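Local coordinates for E3 ubiquitin-protein ligase HERC2 (Homo sapiens, PDB 4L1M) that probably transfers ubiquitin to target proteins as an E3 ligase, and is represented here by its first RCC1-like domain, a seven-bladed beta-propeller, at residues 319-324 and 340-345; 58-63 and 367-372; 180-185 and 214-219. All blocks are in the same frame, centred on the assembly; numbering follows the deposited sequence.

All three contacts lie in one seven-bladed propeller built from four-stranded antiparallel sheets. Contact 2 brings together residues 304 positions apart, laying strand 55-60 of the first blade continuous in sequence beside strand 365-370 of the last, which combines both ends of the chain; here the ring closes. Contacts 3 and 1 follow in series inside the long loop so closed. Contact 1 belongs to the blade bordering the closing one and touches contact 2 through pairs such as Leu-324 and Cys-370, their centres about 11 Å apart. Contact 3 joins two blades farther round the ring, its centre about 24 Å from that of contact 1 and about 20 Å from that of contact 2.

Contact 1: 319-324 and 340-345; sequences GSTHCL and QCQHFD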
# COMPACT_ATOMS: atom_id res chain seq x y z
N GLY A 319 5.47 -2.03 4.84
CA GLY A 319 6.31 -2.83 3.96
C GLY A 319 5.96 -4.28 4.21
O GLY A 319 4.90 -4.56 4.74
N SER A 320 6.83 -5.21 3.83
CA SER A 320 6.55 -6.64 4.06
C SER A 320 6.48 -6.95 5.55
O SER A 320 5.46 -7.45 6.04
CB SER A 320 7.61 -7.49 3.41
OG SER A 320 7.58 -7.28 2.02
N THR A 321 7.54 -6.63 6.28
CA THR A 321 7.62 -6.91 7.70
C THR A 321 8.04 -5.70 8.56
O THR A 321 8.49 -5.89 9.69
CB THR A 321 8.58 -8.09 7.96
OG1 THR A 321 9.88 -7.75 7.50
CG2 THR A 321 8.11 -9.33 7.23
N HIS A 322 7.89 -4.48 8.04
CA HIS A 322 8.15 -3.26 8.80
C HIS A 322 7.20 -2.16 8.37
O HIS A 322 6.58 -2.28 7.32
CB HIS A 322 9.59 -2.80 8.64
CG HIS A 322 9.87 -2.04 7.38
ND1 HIS A 322 10.02 -2.65 6.16
CD2 HIS A 322 10.09 -0.72 7.16
CE1 HIS A 322 10.29 -1.75 5.24
NE2 HIS A 322 10.35 -0.57 5.82
N CYS A 323 7.05 -1.13 9.19
CA CYS A 323 6.09 -0.06 8.92
C CYS A 323 6.66 1.28 9.28
O CYS A 323 7.55 1.37 10.11
CB CYS A 323 4.84 -0.21 9.77
SG CYS A 323 3.88 -1.67 9.45
N LEU A 324 6.11 2.31 8.63
CA LEU A 324 6.32 3.69 9.00
C LEU A 324 4.97 4.32 9.32
O LEU A 324 3.95 3.93 8.74
CB LEU A 324 6.94 4.50 7.87
CG LEU A 324 8.31 4.16 7.30
CD1 LEU A 324 8.90 5.37 6.58
CD2 LEU A 324 9.28 3.67 8.36
N GLN A 340 17.39 -6.18 7.35
CA GLN A 340 18.07 -5.44 6.26
C GLN A 340 18.19 -3.94 6.54
O GLN A 340 18.10 -3.13 5.62
CB GLN A 340 17.28 -5.60 4.97
CG GLN A 340 16.96 -7.03 4.58
CD GLN A 340 18.14 -7.75 3.98
OE1 GLN A 340 19.26 -7.23 3.95
NE2 GLN A 340 17.90 -8.96 3.50
N CYS A 341 18.36 -3.57 7.81
CA CYS A 341 18.53 -2.18 8.19
C CYS A 341 17.38 -1.26 7.77
O CYS A 341 17.61 -0.09 7.44
CB CYS A 341 19.84 -1.65 7.61
SG CYS A 341 21.25 -2.61 8.22
N GLN A 342 16.15 -1.77 7.81
CA GLN A 342 14.96 -0.95 7.53
C GLN A 342 14.81 0.19 8.52
O GLN A 342 14.02 1.12 8.29
CB GLN A 342 13.66 -1.77 7.62
CG GLN A 342 13.51 -2.88 6.60
CD GLN A 342 14.14 -4.16 7.06
OE1 GLN A 342 15.27 -4.15 7.53
NE2 GLN A 342 13.42 -5.27 6.95
N HIS A 343 15.52 0.07 9.65
CA HIS A 343 15.50 1.08 10.70
C HIS A 343 16.91 1.52 11.00
O HIS A 343 17.67 0.77 11.60
CB HIS A 343 14.87 0.49 11.96
CG HIS A 343 13.57 -0.17 11.69
ND1 HIS A 343 12.38 0.51 11.70
CD2 HIS A 343 13.27 -1.45 11.36
CE1 HIS A 343 11.39 -0.32 11.42
NE2 HIS A 343 11.91 -1.51 11.21
N PHE A 344 17.24 2.74 10.61
CA PHE A 344 18.61 3.23 10.77
C PHE A 344 18.92 3.66 12.19
O PHE A 344 20.02 4.06 12.46
CB PHE A 344 18.89 4.36 9.79
CG PHE A 344 18.03 5.59 9.99
CD1 PHE A 344 18.28 6.48 11.02
CD2 PHE A 344 16.99 5.87 9.13
CE1 PHE A 344 17.49 7.60 11.19
CE2 PHE A 344 16.20 6.99 9.30
CZ PHE A 344 16.45 7.86 10.33
N ASP A 345 17.96 3.60 13.10
CA ASP A 345 18.18 4.04 14.48
C ASP A 345 18.44 2.90 15.45
O ASP A 345 18.57 3.15 16.64
CB ASP A 345 16.98 4.87 14.98
CG ASP A 345 15.71 4.05 15.11
OD1 ASP A 345 15.58 3.02 14.40
OD2 ASP A 345 14.82 4.44 15.90
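Gln-342 lays its aliphatic CG over one face of the His-322 imidazole, 3.6 Å from CG to the ring centroid and 15° off the ring normal. The first torsion of Gln-342 (chi1 -64°, CG beside the backbone N) sets CG over the ring in this CH-pi contact; the bend at chi2 then swings the amide away, its plane steep to the imidazole. Both ends of that amide are engaged: OE1 accepts the backbone N of Gln-340 at 2.9 Å, and NE2 bonds to Asp-339, so its rotation is fixed. Glutamine suits the place by offering an apolar stem and a polar head. The second imidazole, that of His-343, receives the edge of His-322 toward its face in an offset T-shaped pair, with centroids 5.7 Å apart and planes at 85°. Histidine suits both positions, each ring giving flat surface to its neighbour and a nitrogen to a serine: His-322 NE2 bonds to Ser-375 in the adjoining blade and His-343 ND1 to Ser-334. The contact therefore ties the loop between strands 332-335 and 350-352 back onto strand 322-327 of the same propeller blade, at its border with the next. No hydrogen bond crosses between the segments: dispersion and ring electrostatics carry the contact, and two histidines so close and buried would probably disfavour both being protonated at once.

Contact 2: 58-63 and 367-372; sequences IACAEK and GIACGP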
# COMPACT_ATOMS: atom_id res chain seq x y z
N ILE A 58 5.24 7.48 -4.14
CA ILE A 58 6.13 6.39 -4.45
C ILE A 58 5.42 5.07 -4.17
O ILE A 58 4.93 4.86 -3.07
CB ILE A 58 7.40 6.44 -3.58
CG1 ILE A 58 8.24 7.65 -3.96
CG2 ILE A 58 8.21 5.14 -3.73
CD1 ILE A 58 9.54 7.78 -3.22
N ALA A 59 5.40 4.18 -5.16
CA ALA A 59 4.81 2.86 -5.03
C ALA A 59 5.90 1.79 -5.13
O ALA A 59 6.55 1.64 -6.16
CB ALA A 59 3.78 2.65 -6.11
N CYS A 60 6.10 1.07 -4.04
CA CYS A 60 7.19 0.15 -3.93
C CYS A 60 6.75 -1.24 -4.35
O CYS A 60 5.84 -1.81 -3.77
CB CYS A 60 7.67 0.14 -2.48
SG CYS A 60 8.53 1.66 -1.98
N ALA A 61 7.43 -1.79 -5.35
CA ALA A 61 7.25 -3.19 -5.72
C ALA A 61 8.38 -4.01 -5.11
O ALA A 61 9.11 -3.52 -4.24
CB ALA A 61 7.18 -3.35 -7.22
N GLU A 62 8.54 -5.25 -5.55
CA GLU A 62 9.54 -6.13 -4.93
C GLU A 62 10.98 -5.84 -5.32
O GLU A 62 11.85 -5.85 -4.46
CB GLU A 62 9.23 -7.59 -5.19
CG GLU A 62 9.97 -8.52 -4.23
CD GLU A 62 9.98 -9.96 -4.70
OE1 GLU A 62 10.82 -10.31 -5.55
OE2 GLU A 62 9.14 -10.74 -4.20
N LYS A 63 11.25 -5.61 -6.61
CA LYS A 63 12.63 -5.33 -7.07
C LYS A 63 12.84 -3.88 -7.47
O LYS A 63 13.96 -3.46 -7.71
CB LYS A 63 13.01 -6.22 -8.26
CG LYS A 63 12.87 -7.72 -8.06
CD LYS A 63 13.84 -8.28 -7.02
CE LYS A 63 13.95 -9.81 -7.15
NZ LYS A 63 13.93 -10.52 -5.84
N GLY A 367 5.10 12.67 3.04
CA GLY A 367 4.83 11.35 2.47
C GLY A 367 5.80 10.30 2.94
O GLY A 367 6.97 10.60 3.24
N ILE A 368 5.31 9.07 3.04
CA ILE A 368 6.14 7.93 3.41
C ILE A 368 5.79 6.74 2.54
O ILE A 368 4.69 6.67 2.02
CB ILE A 368 5.95 7.54 4.88
CG1 ILE A 368 4.45 7.51 5.23
CG2 ILE A 368 6.71 8.53 5.76
CD1 ILE A 368 4.15 6.93 6.60
N ALA A 369 6.72 5.81 2.40
CA ALA A 369 6.47 4.60 1.60
C ALA A 369 7.44 3.51 2.00
O ALA A 369 8.57 3.82 2.35
CB ALA A 369 6.61 4.90 0.13
N CYS A 370 7.01 2.23 1.93
CA CYS A 370 7.90 1.09 2.25
C CYS A 370 7.95 0.02 1.17
O CYS A 370 6.94 -0.38 0.65
CB CYS A 370 7.43 0.40 3.54
SG CYS A 370 7.41 1.49 4.97
N GLY A 371 9.15 -0.44 0.86
CA GLY A 371 9.35 -1.64 0.05
C GLY A 371 9.54 -2.83 0.98
O GLY A 371 9.27 -2.75 2.19
N PRO A 372 9.99 -3.95 0.42
CA PRO A 372 10.23 -5.11 1.27
C PRO A 372 11.43 -4.95 2.23
O PRO A 372 11.43 -5.54 3.29
CB PRO A 372 10.50 -6.22 0.25
CG PRO A 372 11.05 -5.51 -0.93
CD PRO A 372 10.31 -4.21 -0.99
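Ala-369 points its methyl at the opposite strand, where CB lies 3.6 Å from the backbone O of Ile-58 and also packs against that residue's branched CB. The small methyl suits packing against a backbone carbonyl and a branched carbon together, and Trp-378 of the neighbouring strand touches both side chains. At Cys-370 the backbone faces the contact: its O sits 3.3 Å from Cys-60 CB. The two cysteine side chains point in roughly the same direction, so Cys-60 faces the backbone of Cys-370 and Gly-371, its SG 3.6 Å from Gly-371 N, while the Cys-370 sulfur lies on the far side of its own strand, near His-322 and Leu-324.

These are the innermost strands of two adjacent propeller blades, running nearly parallel at 14° with axes 6.6 Å apart and no hydrogen bond between them, as expected where blades pack by side chains around the propeller axis. The blade holding strand 365-370 is completed by strands 27-31 and 45-46 from the start of the chain, the Velcro-like closure known from propellers.

Gly-371, having no side chain, lets its CA lie against Cys-60 CB at 3.5 Å. Pro-372 then sets its rigid ring against two carbonyls, CD lying 3.5 Å from Ala-61 O and CG 3.6 Å from Glu-62 O. Ala-61 O is itself hydrogen-bonded to the hydroxyl of Tyr-79, whose side chain touches Pro-372 as well.

Contact 3: 180-185 and 214-219; sequences GNYGRL and SGDAQT
Arg-184 and Ala-217 meet face to methyl: the guanidinium lies flat over the alanine, whose CB is 3.7 Å from NH2 of Arg-184 and offset toward the rim of the group. The methyl provides a small apolar surface for the guanidinium face. The group is kept in this orientation by Asn-181 O, which lies in its plane at the edge and accepts from both NE and NH1. NE of Arg-184 reaches Asn-181 O at 2.9 Å, nearly straight at 160° and on a lone pair, while NH1 meets the same oxygen from above the carbonyl plane. The chain arrives there by starting between its backbone N and carbonyl carbon (chi1 71°) and bending again at chi3. In the loop ahead of strand 218-223, Gly-215 O is shared by NH1 and NH2 of Arg-184 in two weak bonds, NH2 at 3.2 Å.

The sequence of 180-185 fits the glycine-rich Gly-x-x-Gly-x-Leu-Gly pattern that recurs in RCC1 repeats, and its tight turn closes with Gly-183 N bonded to Gly-180 O. Gly-183 has the positive phi that glycine tolerates well, as has Gly-215. The turn belongs to the blade of strands 155-160 to 196-198, whereas 214-219 enters strand 218-223 of the next, so the arginine spans a blade boundary.

At the more exposed end, Tyr-182 CE2 lies 3.4 Å from Asp-216 CG in plain van der Waals contact, ring and carboxylate planes 44° apart. Asp-216 OD1 stays 4.7 Å from Arg-184 NH1, opposite charges near but not in contact. At the buried end, Thr-219 OG1 donates to Arg-184 O at 2.8 Å, on a lone pair; the same hydroxyl is hydrogen-bonded to Tyr-164 OH.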
# COMPACT_ATOMS: atom_id res chain seq x y z
N GLY A 180 -7.39 -15.79 -7.46
CA GLY A 180 -8.58 -15.92 -6.61
C GLY A 180 -8.39 -16.79 -5.38
O GLY A 180 -9.30 -16.90 -4.57
N ASN A 181 -7.22 -17.39 -5.25
CA ASN A 181 -6.94 -18.36 -4.19
C ASN A 181 -7.36 -17.83 -2.82
O ASN A 181 -7.09 -16.68 -2.49
CB ASN A 181 -5.46 -18.70 -4.14
CG ASN A 181 -4.90 -19.02 -5.49
OD1 ASN A 181 -4.49 -18.13 -6.24
ND2 ASN A 181 -4.87 -20.30 -5.82
N TYR A 182 -8.03 -18.70 -2.06
CA TYR A 182 -8.51 -18.40 -0.72
C TYR A 182 -9.51 -17.25 -0.66
O TYR A 182 -9.76 -16.69 0.41
CB TYR A 182 -7.34 -18.15 0.24
CG TYR A 182 -6.43 -19.33 0.37
CD1 TYR A 182 -6.86 -20.48 1.04
CD2 TYR A 182 -5.14 -19.32 -0.16
CE1 TYR A 182 -6.04 -21.60 1.15
CE2 TYR A 182 -4.31 -20.42 -0.06
CZ TYR A 182 -4.77 -21.57 0.59
OH TYR A 182 -3.98 -22.68 0.74
N GLY A 183 -10.12 -16.92 -1.79
CA GLY A 183 -11.20 -15.95 -1.82
C GLY A 183 -10.79 -14.50 -1.70
O GLY A 183 -11.61 -13.66 -1.36
N ARG A 184 -9.54 -14.20 -2.02
CA ARG A 184 -9.02 -12.84 -1.88
C ARG A 184 -9.75 -11.80 -2.73
O ARG A 184 -9.70 -10.62 -2.42
CB ARG A 184 -7.51 -12.80 -2.22
CG ARG A 184 -7.17 -12.99 -3.69
CD ARG A 184 -5.68 -13.28 -3.89
NE ARG A 184 -5.31 -14.50 -3.19
CZ ARG A 184 -4.08 -14.91 -2.92
NH1 ARG A 184 -3.91 -16.01 -2.25
NH2 ARG A 184 -3.04 -14.25 -3.33
N LEU A 185 -10.39 -12.22 -3.80
CA LEU A 185 -11.14 -11.28 -4.64
C LEU A 185 -12.50 -10.92 -4.05
O LEU A 185 -13.06 -9.88 -4.39
CB LEU A 185 -11.33 -11.84 -6.06
CG LEU A 185 -10.04 -12.26 -6.77
CD1 LEU A 185 -10.36 -12.89 -8.11
CD2 LEU A 185 -9.10 -11.08 -6.95
N SER A 214 -0.47 -10.37 0.50
CA SER A 214 0.43 -11.25 -0.20
C SER A 214 0.40 -12.66 0.36
O SER A 214 -0.32 -12.95 1.30
CB SER A 214 1.86 -10.72 -0.13
OG SER A 214 2.32 -10.58 1.18
N GLY A 215 1.17 -13.55 -0.28
CA GLY A 215 1.11 -15.00 -0.02
C GLY A 215 -0.35 -15.40 -0.02
O GLY A 215 -1.08 -15.06 -0.95
N ASP A 216 -0.77 -16.13 1.00
CA ASP A 216 -2.18 -16.48 1.17
C ASP A 216 -2.80 -15.25 1.74
O ASP A 216 -2.65 -14.95 2.91
CB ASP A 216 -2.32 -17.68 2.11
CG ASP A 216 -1.71 -18.97 1.51
OD1 ASP A 216 -1.27 -18.96 0.34
OD2 ASP A 216 -1.68 -19.99 2.22
N ALA A 217 -3.44 -14.49 0.87
CA ALA A 217 -3.65 -13.07 1.09
C ALA A 217 -5.02 -12.77 1.63
O ALA A 217 -6.00 -13.41 1.27
CB ALA A 217 -3.48 -12.33 -0.21
N GLN A 218 -5.05 -11.74 2.47
CA GLN A 218 -6.26 -11.09 2.91
C GLN A 218 -6.50 -9.82 2.12
O GLN A 218 -5.59 -9.26 1.51
CB GLN A 218 -6.19 -10.73 4.42
CG GLN A 218 -5.47 -9.42 4.76
CD GLN A 218 -3.95 -9.51 4.80
OE1 GLN A 218 -3.34 -10.19 4.01
NE2 GLN A 218 -3.33 -8.77 5.71
N THR A 219 -7.73 -9.33 2.20
CA THR A 219 -8.09 -8.08 1.56
C THR A 219 -8.89 -7.29 2.58
O THR A 219 -9.70 -7.87 3.28
CB THR A 219 -8.93 -8.38 0.31
OG1 THR A 219 -8.18 -9.25 -0.57
CG2 THR A 219 -9.31 -7.10 -0.41